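Local coordinates for gram-negative insecticidal protein (Chromobacterium piscinae, PDB 6FBM) that kills insects as a toxin of the MACPF family and, like many members of that family, probably assembles into pores in target membranes, at residues H70-Q75 / L130-L135; V210-I215 / Q257-W262; G241-T246 / L267-L272. All coordinates share one frame; numbering follows the deposited sequence.

Interaction 1: H70-Q75 / L130-L135; sequences HSDFKQ and LWYISL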
loop_
_atom_site.group_PDB
_atom_site.type_symbol
_atom_site.label_atom_id
_atom_site.label_comp_id
_atom_site.label_asym_id
_atom_site.label_seq_id
_atom_site.Cartn_x
_atom_site.Cartn_y
_atom_site.Cartn_z
ATOM N N HIS A 70 -22.642 2.074 -20.598
ATOM C CA HIS A 70 -22.585 2.410 -22.028
ATOM C C HIS A 70 -22.026 3.812 -22.289
ATOM O O HIS A 70 -21.877 4.614 -21.364
ATOM C CB HIS A 70 -23.963 2.230 -22.700
ATOM C CG HIS A 70 -24.868 3.390 -22.494
ATOM N ND1 HIS A 70 -25.205 3.856 -21.242
ATOM C CD2 HIS A 70 -25.362 4.291 -23.378
ATOM C CE1 HIS A 70 -25.957 4.940 -21.364
ATOM N NE2 HIS A 70 -26.079 5.221 -22.650
ATOM N N SER A 71 -21.751 4.073 -23.571
ATOM C CA SER A 71 -21.184 5.337 -24.079
ATOM C C SER A 71 -22.227 6.148 -24.856
ATOM O O SER A 71 -22.788 5.655 -25.822
ATOM C CB SER A 71 -19.993 5.053 -24.988
ATOM O OG SER A 71 -18.875 4.709 -24.205
ATOM N N ASP A 72 -22.471 7.383 -24.414
ATOM C CA ASP A 72 -23.284 8.352 -25.169
ATOM C C ASP A 72 -22.296 9.250 -25.877
ATOM O O ASP A 72 -21.375 9.808 -25.272
ATOM C CB ASP A 72 -24.229 9.176 -24.267
ATOM C CG ASP A 72 -25.474 8.370 -23.810
ATOM O OD1 ASP A 72 -25.968 7.582 -24.653
ATOM O OD2 ASP A 72 -25.956 8.516 -22.627
ATOM N N PHE A 73 -22.484 9.394 -27.180
ATOM C CA PHE A 73 -21.668 10.269 -27.995
ATOM C C PHE A 73 -22.517 11.464 -28.417
ATOM O O PHE A 73 -23.613 11.301 -28.906
ATOM C CB PHE A 73 -21.188 9.498 -29.203
ATOM C CG PHE A 73 -20.234 10.257 -30.044
ATOM C CD1 PHE A 73 -18.882 10.278 -29.726
ATOM C CD2 PHE A 73 -20.690 10.964 -31.169
ATOM C CE1 PHE A 73 -17.993 10.996 -30.508
ATOM C CE2 PHE A 73 -19.809 11.689 -31.959
ATOM C CZ PHE A 73 -18.463 11.710 -31.625
ATOM N N LYS A 74 -22.012 12.668 -28.215
ATOM C CA LYS A 74 -22.777 13.890 -28.506
ATOM C C LYS A 74 -21.871 14.917 -29.137
ATOM O O LYS A 74 -20.730 15.054 -28.724
ATOM C CB LYS A 74 -23.338 14.501 -27.237
ATOM C CG LYS A 74 -24.696 13.952 -26.825
ATOM C CD LYS A 74 -25.206 14.523 -25.506
ATOM C CE LYS A 74 -24.902 13.733 -24.217
ATOM N NZ LYS A 74 -26.074 13.310 -23.394
ATOM N N GLN A 75 -22.392 15.648 -30.116
ATOM C CA GLN A 75 -21.682 16.784 -30.705
ATOM C C GLN A 75 -22.564 18.016 -30.767
ATOM O O GLN A 75 -23.702 17.956 -31.214
ATOM C CB GLN A 75 -21.207 16.447 -32.102
ATOM C CG GLN A 75 -20.077 15.420 -32.129
ATOM C CD GLN A 75 -19.515 15.265 -33.514
ATOM O OE1 GLN A 75 -20.242 14.906 -34.440
ATOM N NE2 GLN A 75 -18.225 15.556 -33.673
ATOM N N LEU A 130 -21.827 4.929 -16.111
ATOM C CA LEU A 130 -21.912 3.703 -15.337
ATOM C C LEU A 130 -23.343 3.546 -14.801
ATOM O O LEU A 130 -23.933 2.477 -14.913
ATOM C CB LEU A 130 -20.878 3.728 -14.203
ATOM C CG LEU A 130 -19.444 3.981 -14.675
ATOM C CD1 LEU A 130 -18.543 4.205 -13.493
ATOM C CD2 LEU A 130 -18.893 2.863 -15.546
ATOM N N TRP A 131 -23.886 4.600 -14.200
ATOM C CA TRP A 131 -25.262 4.591 -13.740
ATOM C C TRP A 131 -25.851 5.977 -13.712
ATOM O O TRP A 131 -25.126 6.968 -13.828
ATOM C CB TRP A 131 -25.377 3.962 -12.348
ATOM C CG TRP A 131 -24.437 4.515 -11.378
ATOM C CD1 TRP A 131 -24.632 5.609 -10.619
ATOM C CD2 TRP A 131 -23.160 3.987 -11.026
ATOM N NE1 TRP A 131 -23.540 5.804 -9.766
ATOM C CE2 TRP A 131 -22.647 4.786 -9.986
ATOM C CE3 TRP A 131 -22.442 2.865 -11.423
ATOM C CZ2 TRP A 131 -21.398 4.565 -9.426
ATOM C CZ3 TRP A 131 -21.216 2.628 -10.861
ATOM C CH2 TRP A 131 -20.699 3.470 -9.872
ATOM N N TYR A 132 -27.176 6.024 -13.594
ATOM C CA TYR A 132 -27.907 7.240 -13.360
ATOM C C TYR A 132 -28.394 7.174 -11.923
ATOM O O TYR A 132 -28.713 6.100 -11.410
ATOM C CB TYR A 132 -29.091 7.364 -14.322
ATOM C CG TYR A 132 -28.742 7.275 -15.802
ATOM C CD1 TYR A 132 -28.360 8.419 -16.505
ATOM C CD2 TYR A 132 -28.831 6.074 -16.518
ATOM C CE1 TYR A 132 -28.045 8.380 -17.865
ATOM C CE2 TYR A 132 -28.512 6.016 -17.878
ATOM C CZ TYR A 132 -28.114 7.172 -18.560
ATOM O OH TYR A 132 -27.782 7.169 -19.928
ATOM N N ILE A 133 -28.410 8.318 -11.260
ATOM C CA ILE A 133 -29.068 8.446 -9.972
ATOM C C ILE A 133 -30.165 9.462 -10.221
ATOM O O ILE A 133 -29.954 10.439 -10.957
ATOM C CB ILE A 133 -28.154 8.940 -8.840
ATOM C CG1 ILE A 133 -26.790 8.236 -8.897
ATOM C CG2 ILE A 133 -28.841 8.731 -7.506
ATOM C CD1 ILE A 133 -25.779 8.739 -7.906
ATOM N N SER A 134 -31.340 9.215 -9.651
ATOM C CA SER A 134 -32.459 10.138 -9.807
ATOM C C SER A 134 -33.189 10.290 -8.492
ATOM O O SER A 134 -33.208 9.384 -7.670
ATOM C CB SER A 134 -33.402 9.657 -10.897
ATOM O OG SER A 134 -33.881 8.358 -10.594
ATOM N N LEU A 135 -33.724 11.486 -8.299
ATOM C CA LEU A 135 -34.478 11.844 -7.111
ATOM C C LEU A 135 -35.981 11.745 -7.371
ATOM O O LEU A 135 -36.422 11.661 -8.530
ATOM C CB LEU A 135 -34.160 13.286 -6.721
ATOM C CG LEU A 135 -32.699 13.562 -6.362
ATOM C CD1 LEU A 135 -32.559 14.997 -5.904
ATOM C CD2 LEU A 135 -32.203 12.630 -5.269
#

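Interaction 2: V210-I215 / Q257-W262; sequences VGEIKI and QAFSQW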
loop_
_atom_site.group_PDB
_atom_site.type_symbol
_atom_site.label_atom_id
_atom_site.label_comp_id
_atom_site.label_asym_id
_atom_site.label_seq_id
_atom_site.Cartn_x
_atom_site.Cartn_y
_atom_site.Cartn_z
ATOM N N VAL A 210 -8.360 8.293 -29.251
ATOM C CA VAL A 210 -8.624 7.310 -28.228
ATOM C C VAL A 210 -8.583 5.872 -28.712
ATOM O O VAL A 210 -8.790 4.965 -27.945
ATOM C CB VAL A 210 -9.991 7.605 -27.525
ATOM C CG1 VAL A 210 -10.029 9.049 -27.026
ATOM C CG2 VAL A 210 -11.181 7.244 -28.352
ATOM N N GLY A 211 -8.358 5.661 -29.989
ATOM C CA GLY A 211 -8.167 4.318 -30.532
ATOM C C GLY A 211 -9.434 3.567 -30.848
ATOM O O GLY A 211 -9.374 2.375 -31.128
ATOM N N GLU A 212 -10.588 4.230 -30.832
ATOM C CA GLU A 212 -11.811 3.564 -31.283
ATOM C C GLU A 212 -11.791 3.293 -32.788
ATOM O O GLU A 212 -12.397 2.309 -33.257
ATOM C CB GLU A 212 -13.051 4.340 -30.876
ATOM C CG GLU A 212 -13.356 4.225 -29.384
ATOM C CD GLU A 212 -14.326 5.269 -28.897
ATOM O OE1 GLU A 212 -15.192 5.694 -29.717
ATOM O OE2 GLU A 212 -14.240 5.618 -27.689
ATOM N N ILE A 213 -11.078 4.138 -33.536
ATOM C CA ILE A 213 -10.680 3.788 -34.895
ATOM C C ILE A 213 -9.167 3.872 -35.002
ATOM O O ILE A 213 -8.516 4.564 -34.238
ATOM C CB ILE A 213 -11.381 4.650 -35.963
ATOM C CG1 ILE A 213 -10.962 6.127 -35.865
ATOM C CG2 ILE A 213 -12.892 4.530 -35.833
ATOM C CD1 ILE A 213 -11.633 6.998 -36.887
ATOM N N LYS A 214 -8.624 3.128 -35.959
ATOM C CA LYS A 214 -7.287 3.425 -36.479
ATOM C C LYS A 214 -7.491 3.988 -37.864
ATOM O O LYS A 214 -8.320 3.486 -38.612
ATOM C CB LYS A 214 -6.355 2.207 -36.514
ATOM C CG LYS A 214 -4.888 2.568 -36.836
ATOM C CD LYS A 214 -4.405 2.106 -38.222
ATOM C CE LYS A 214 -3.836 0.705 -38.242
ATOM N NZ LYS A 214 -3.349 0.313 -39.602
ATOM N N ILE A 215 -6.756 5.054 -38.166
ATOM C CA ILE A 215 -6.824 5.695 -39.467
ATOM C C ILE A 215 -5.608 5.198 -40.226
ATOM O O ILE A 215 -4.498 5.223 -39.700
ATOM C CB ILE A 215 -6.762 7.220 -39.338
ATOM C CG1 ILE A 215 -7.898 7.698 -38.451
ATOM C CG2 ILE A 215 -6.802 7.885 -40.708
ATOM C CD1 ILE A 215 -8.100 9.210 -38.429
ATOM N N GLN A 257 -3.474 3.990 -25.138
ATOM C CA GLN A 257 -3.240 3.350 -23.837
ATOM C C GLN A 257 -3.655 4.256 -22.695
ATOM O O GLN A 257 -4.268 3.791 -21.731
ATOM C CB GLN A 257 -1.752 2.944 -23.614
ATOM C CG GLN A 257 -1.371 2.448 -22.196
ATOM C CD GLN A 257 -1.758 0.981 -21.889
ATOM O OE1 GLN A 257 -2.394 0.306 -22.707
ATOM N NE2 GLN A 257 -1.409 0.514 -20.703
ATOM N N ALA A 258 -3.269 5.530 -22.772
ATOM C CA ALA A 258 -3.670 6.509 -21.756
ATOM C C ALA A 258 -5.193 6.615 -21.675
ATOM O O ALA A 258 -5.749 6.745 -20.603
ATOM C CB ALA A 258 -3.049 7.859 -22.029
ATOM N N PHE A 259 -5.861 6.552 -22.817
ATOM C CA PHE A 259 -7.307 6.577 -22.826
ATOM C C PHE A 259 -7.871 5.311 -22.176
ATOM O O PHE A 259 -8.811 5.404 -21.381
ATOM C CB PHE A 259 -7.851 6.739 -24.213
ATOM C CG PHE A 259 -9.333 6.458 -24.301
ATOM C CD1 PHE A 259 -10.256 7.446 -23.961
ATOM C CD2 PHE A 259 -9.805 5.204 -24.761
ATOM C CE1 PHE A 259 -11.589 7.202 -24.071
ATOM C CE2 PHE A 259 -11.142 4.954 -24.838
ATOM C CZ PHE A 259 -12.048 5.957 -24.480
ATOM N N SER A 260 -7.330 4.135 -22.514
ATOM C CA SER A 260 -7.833 2.886 -21.947
ATOM C C SER A 260 -7.589 2.838 -20.433
ATOM O O SER A 260 -8.369 2.221 -19.713
ATOM C CB SER A 260 -7.244 1.650 -22.625
ATOM O OG SER A 260 -5.926 1.529 -22.191
ATOM N N GLN A 261 -6.537 3.493 -19.948
ATOM C CA GLN A 261 -6.338 3.608 -18.502
ATOM C C GLN A 261 -7.419 4.460 -17.839
ATOM O O GLN A 261 -7.906 4.117 -16.772
ATOM C CB GLN A 261 -4.963 4.202 -18.165
ATOM C CG GLN A 261 -3.806 3.228 -18.173
ATOM C CD GLN A 261 -2.478 3.935 -17.946
ATOM O OE1 GLN A 261 -2.370 4.857 -17.143
ATOM N NE2 GLN A 261 -1.448 3.469 -18.642
ATOM N N TRP A 262 -7.756 5.585 -18.465
ATOM C CA TRP A 262 -8.839 6.453 -18.014
ATOM C C TRP A 262 -10.172 5.694 -18.065
ATOM O O TRP A 262 -10.903 5.687 -17.107
ATOM C CB TRP A 262 -8.870 7.743 -18.847
ATOM C CG TRP A 262 -9.971 8.661 -18.512
ATOM C CD1 TRP A 262 -9.937 9.671 -17.599
ATOM C CD2 TRP A 262 -11.258 8.676 -19.091
ATOM N NE1 TRP A 262 -11.148 10.316 -17.574
ATOM C CE2 TRP A 262 -11.975 9.717 -18.480
ATOM C CE3 TRP A 262 -11.879 7.903 -20.059
ATOM C CZ2 TRP A 262 -13.300 10.001 -18.801
ATOM C CZ3 TRP A 262 -13.223 8.194 -20.393
ATOM C CH2 TRP A 262 -13.904 9.234 -19.763
#

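Interaction 3: G241-T246 / L267-L272; sequences GKPGMT and LDYATL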
loop_
_atom_site.group_PDB
_atom_site.type_symbol
_atom_site.label_atom_id
_atom_site.label_comp_id
_atom_site.label_asym_id
_atom_site.label_seq_id
_atom_site.Cartn_x
_atom_site.Cartn_y
_atom_site.Cartn_z
ATOM N N GLY A 241 -13.280 10.221 -13.808
ATOM C CA GLY A 241 -12.151 9.422 -14.272
ATOM C C GLY A 241 -10.857 9.827 -13.610
ATOM O O GLY A 241 -10.785 10.815 -12.868
ATOM N N LYS A 242 -9.840 9.011 -13.831
ATOM C CA LYS A 242 -8.506 9.261 -13.275
ATOM C C LYS A 242 -8.014 10.643 -13.735
ATOM O O LYS A 242 -8.091 10.951 -14.935
ATOM C CB LYS A 242 -7.534 8.199 -13.747
ATOM C CG LYS A 242 -6.203 8.221 -13.047
ATOM C CD LYS A 242 -5.301 7.086 -13.452
ATOM C CE LYS A 242 -4.204 6.895 -12.373
ATOM N NZ LYS A 242 -2.788 6.629 -12.784
ATOM N N PRO A 243 -7.550 11.486 -12.792
ATOM C CA PRO A 243 -7.138 12.830 -13.182
ATOM C C PRO A 243 -5.772 12.840 -13.857
ATOM O O PRO A 243 -5.010 11.890 -13.740
ATOM C CB PRO A 243 -7.105 13.588 -11.847
ATOM C CG PRO A 243 -6.775 12.547 -10.830
ATOM C CD PRO A 243 -7.364 11.251 -11.347
ATOM N N GLY A 244 -5.495 13.915 -14.584
ATOM C CA GLY A 244 -4.212 14.116 -15.244
ATOM C C GLY A 244 -3.940 13.192 -16.410
ATOM O O GLY A 244 -2.782 12.959 -16.766
ATOM N N MET A 245 -5.002 12.682 -17.035
ATOM C CA MET A 245 -4.847 11.809 -18.193
ATOM C C MET A 245 -5.039 12.526 -19.506
ATOM O O MET A 245 -4.657 11.995 -20.533
ATOM C CB MET A 245 -5.820 10.647 -18.108
ATOM C CG MET A 245 -5.646 9.806 -16.859
ATOM S SD MET A 245 -4.005 9.042 -16.820
ATOM C CE MET A 245 -4.299 7.667 -17.878
ATOM N N THR A 246 -5.617 13.722 -19.501
ATOM C CA THR A 246 -6.041 14.289 -20.755
ATOM C C THR A 246 -4.861 14.739 -21.590
ATOM O O THR A 246 -4.914 14.609 -22.810
ATOM C CB THR A 246 -7.059 15.414 -20.577
ATOM O OG1 THR A 246 -6.493 16.447 -19.801
ATOM C CG2 THR A 246 -8.323 14.886 -19.882
ATOM N N LEU A 267 -14.700 3.296 -12.758
ATOM C CA LEU A 267 -15.398 2.828 -11.571
ATOM C C LEU A 267 -14.879 3.398 -10.277
ATOM O O LEU A 267 -15.633 3.601 -9.327
ATOM C CB LEU A 267 -15.442 1.312 -11.504
ATOM C CG LEU A 267 -16.520 0.701 -10.548
ATOM C CD1 LEU A 267 -17.938 1.207 -10.783
ATOM C CD2 LEU A 267 -16.470 -0.810 -10.677
ATOM N N ASP A 268 -13.602 3.668 -10.226
ATOM C CA ASP A 268 -12.950 4.164 -9.018
ATOM C C ASP A 268 -12.975 5.686 -8.973
ATOM O O ASP A 268 -12.768 6.286 -7.915
ATOM C CB ASP A 268 -11.497 3.674 -8.925
ATOM C CG ASP A 268 -11.355 2.156 -9.103
ATOM O OD1 ASP A 268 -12.016 1.475 -8.340
ATOM O OD2 ASP A 268 -10.622 1.641 -9.976
ATOM N N TYR A 269 -13.213 6.330 -10.109
ATOM C CA TYR A 269 -13.191 7.781 -10.176
ATOM C C TYR A 269 -14.474 8.383 -10.709
ATOM O O TYR A 269 -14.456 9.506 -11.189
ATOM C CB TYR A 269 -12.046 8.203 -11.082
ATOM C CG TYR A 269 -10.705 7.890 -10.520
ATOM C CD1 TYR A 269 -10.085 8.799 -9.669
ATOM C CD2 TYR A 269 -10.039 6.707 -10.835
ATOM C CE1 TYR A 269 -8.823 8.562 -9.178
ATOM C CE2 TYR A 269 -8.780 6.449 -10.323
ATOM C CZ TYR A 269 -8.168 7.389 -9.513
ATOM O OH TYR A 269 -6.898 7.172 -9.020
ATOM N N ALA A 270 -15.576 7.634 -10.657
ATOM C CA ALA A 270 -16.832 8.085 -11.241
ATOM C C ALA A 270 -17.377 9.306 -10.522
ATOM O O ALA A 270 -17.281 9.388 -9.307
ATOM C CB ALA A 270 -17.860 6.975 -11.220
ATOM N N THR A 271 -17.889 10.250 -11.305
ATOM C CA THR A 271 -18.602 11.416 -10.789
ATOM C C THR A 271 -19.781 11.719 -11.684
ATOM O O THR A 271 -19.945 11.119 -12.727
ATOM C CB THR A 271 -17.743 12.695 -10.732
ATOM O OG1 THR A 271 -17.417 13.106 -12.068
ATOM C CG2 THR A 271 -16.447 12.447 -9.963
ATOM N N LEU A 272 -20.626 12.634 -11.240
ATOM C CA LEU A 272 -21.631 13.231 -12.068
ATOM C C LEU A 272 -20.856 13.757 -13.252
ATOM O O LEU A 272 -19.848 14.402 -13.081
ATOM C CB LEU A 272 -22.340 14.358 -11.316
ATOM C CG LEU A 272 -23.284 15.279 -12.095
ATOM C CD1 LEU A 272 -24.378 15.808 -11.161
ATOM C CD2 LEU A 272 -22.578 16.465 -12.674
#

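Interaction 1: H70-Q75 / L130-L135
His70 and Tyr132 meet at the corner where two antiparallel neighbours, strands 64-78 and 120-134, part company: His70 and Leu130 still have their CA atoms 6.8 Å apart, but the chain turns a corner at Leu130, where Leu130 and Trp131 both face Val177 as a classic beta bulge. Ordinary backbone bonds join the two strands nearby, His70 with Val129 and Asp72 with Ala127; between segments 70-75 and 130-135 themselves, side chains make the contact. The Tyr132 ring bridges the gap, its hydroxyl leading. OH comes in at the edge of the imidazole, in the ring plane, and lies 3.2 Å from CE1 of His70, while the two side chains cross at about a right angle. Asp72 and Tyr132 point at each other from opposite directions, but OD2 of Asp72 stops 3.5 Å from OH of Tyr132, a polar neighbour and not a formal hydrogen bond; its carboxylate is turned 38° from the tyrosine ring. Two residues apart along the strand, the histidine and the aspartate are linked in turn. NE2 of His70 gives a weak, bent bond to OD1 of Asp72, 3.1 Å long with 129° at the hydrogen. With CG placed between the backbone N and the carbonyl carbon (chi1 82°), the imidazole lies alongside its own strand, between Tyr68 and Asp72; ND1 bonds to the carbonyl O of Tyr68 and the ring stacks on that tyrosine. Both ring nitrogens therefore face acceptors, which would favour a protonated imidazolium, although the weakness of the aspartate bond leaves this open. Such a charge would make the hydrogen on CE1 more positive, and so more attractive to the tyrosine oxygen; the contact, without any classical hydrogen bond across it, probably owes its attraction to electrostatics.

Interaction 2: V210-I215 / Q257-W262
Val210 sits over one face of the Phe259 ring, and this single overlap accounts for most of the contact. CB of Val210 stands above the middle of the ring, 3.5 Å from its centroid and only 12° off the normal, a clear CH-pi arrangement. The two branches of the valine spread from there: CG1 covers the near side, 3.5 Å from CD1 of Phe259, and CG2 leans more loosely toward the far end of the ring. On the other flank the backbone joins in, with the carbonyl O of Val210 3.4 Å from CD2 of Phe259. The phenyl group reaches this position because its CG is anti to the backbone N (chi1 167°), which throws the ring off helix 255-269 toward the end of helix 198-209. The Glu212 side chain runs at about a right angle to that of Phe259 and brings OE2 obliquely to 3.9 Å from CZ of Phe259, with the carboxylate and ring planes 60° apart. Gly211, between Val210 and Glu212 in sequence, leaves the helical run with positive phi. Ile249 packs on both Val210 and Phe259, while Tyr206 and Leu181 also touch the phenylalanine. OE2 of Glu212 lies close to OE1 of Glu126, a like-charge proximity that may raise the affinity of one of them for a proton. Helix 198-209 follows strand 179-187 and precedes strand 232-239 in the chain, the position of one of the two helical clusters that in MACPF relatives unfurl into membrane hairpins; the same is probable here. With no hydrogen bond or salt bridge between the segments, the contact rests mainly on apolar packing, so separation of the 198-209 region from helix 255-269 would break no directional bond across it.

Interaction 3: G241-T246 / L267-L272
Gly241 and Tyr269 are tied through their backbones, the amide N of the glycine lying 3.0 Å from the carbonyl O of the tyrosine. The bond is fairly straight at hydrogen (160°), yet its donor stands well above the carbonyl plane, 51° out of it. Next to it the tyrosine ring takes the following residue on its face: CA of Lys242 sits over the ring centre, 3.8 Å from the centroid, a CH-pi contact. The lysine, with CG anti to its amide nitrogen (chi1 -170°), then runs alongside the ring in the same direction, its CB 4.0 Å from CE2 of Tyr269. The Pro243 side chain runs at about a right angle to that of Tyr269 and brings CD obliquely to 3.8 Å from CE1 of Tyr269. Further out, the Lys242 amide is hydrogen-bonded to Ser265 OG and Trp262 NE1 to the carbonyl O of Gly240, so helix 255-269 bonds to the loop at two further points. Gly45 of the third subunit packs on Tyr269. The contact thus closes the helical excursion between strands 232-239 and 271-274, consistent with the helix-turn-helix that follows the last long strand of the central sheet in MACPF domains.

Overall arrangement
All three contacts lie within the MACPF region, but at different depths. Interaction 2 is buried and mainly apolar; interactions 1 and 3 lie nearer the surface. Interaction 1 is polar, relying on side-chain groups round a hydroxyl, and interaction 3 mixes one backbone hydrogen bond with packing on an aromatic face. Interactions 2 and 3 share helix 255-269, and Met245 and Lys242 of the loop touch Ala258 and Trp262 on it. Interactions 1 and 3 reach the same sheet and meet where Leu130 and Trp131 pack against Leu267 and Ala270. Interactions 1 and 2 do not touch, their nearest atoms being about 6 Å apart.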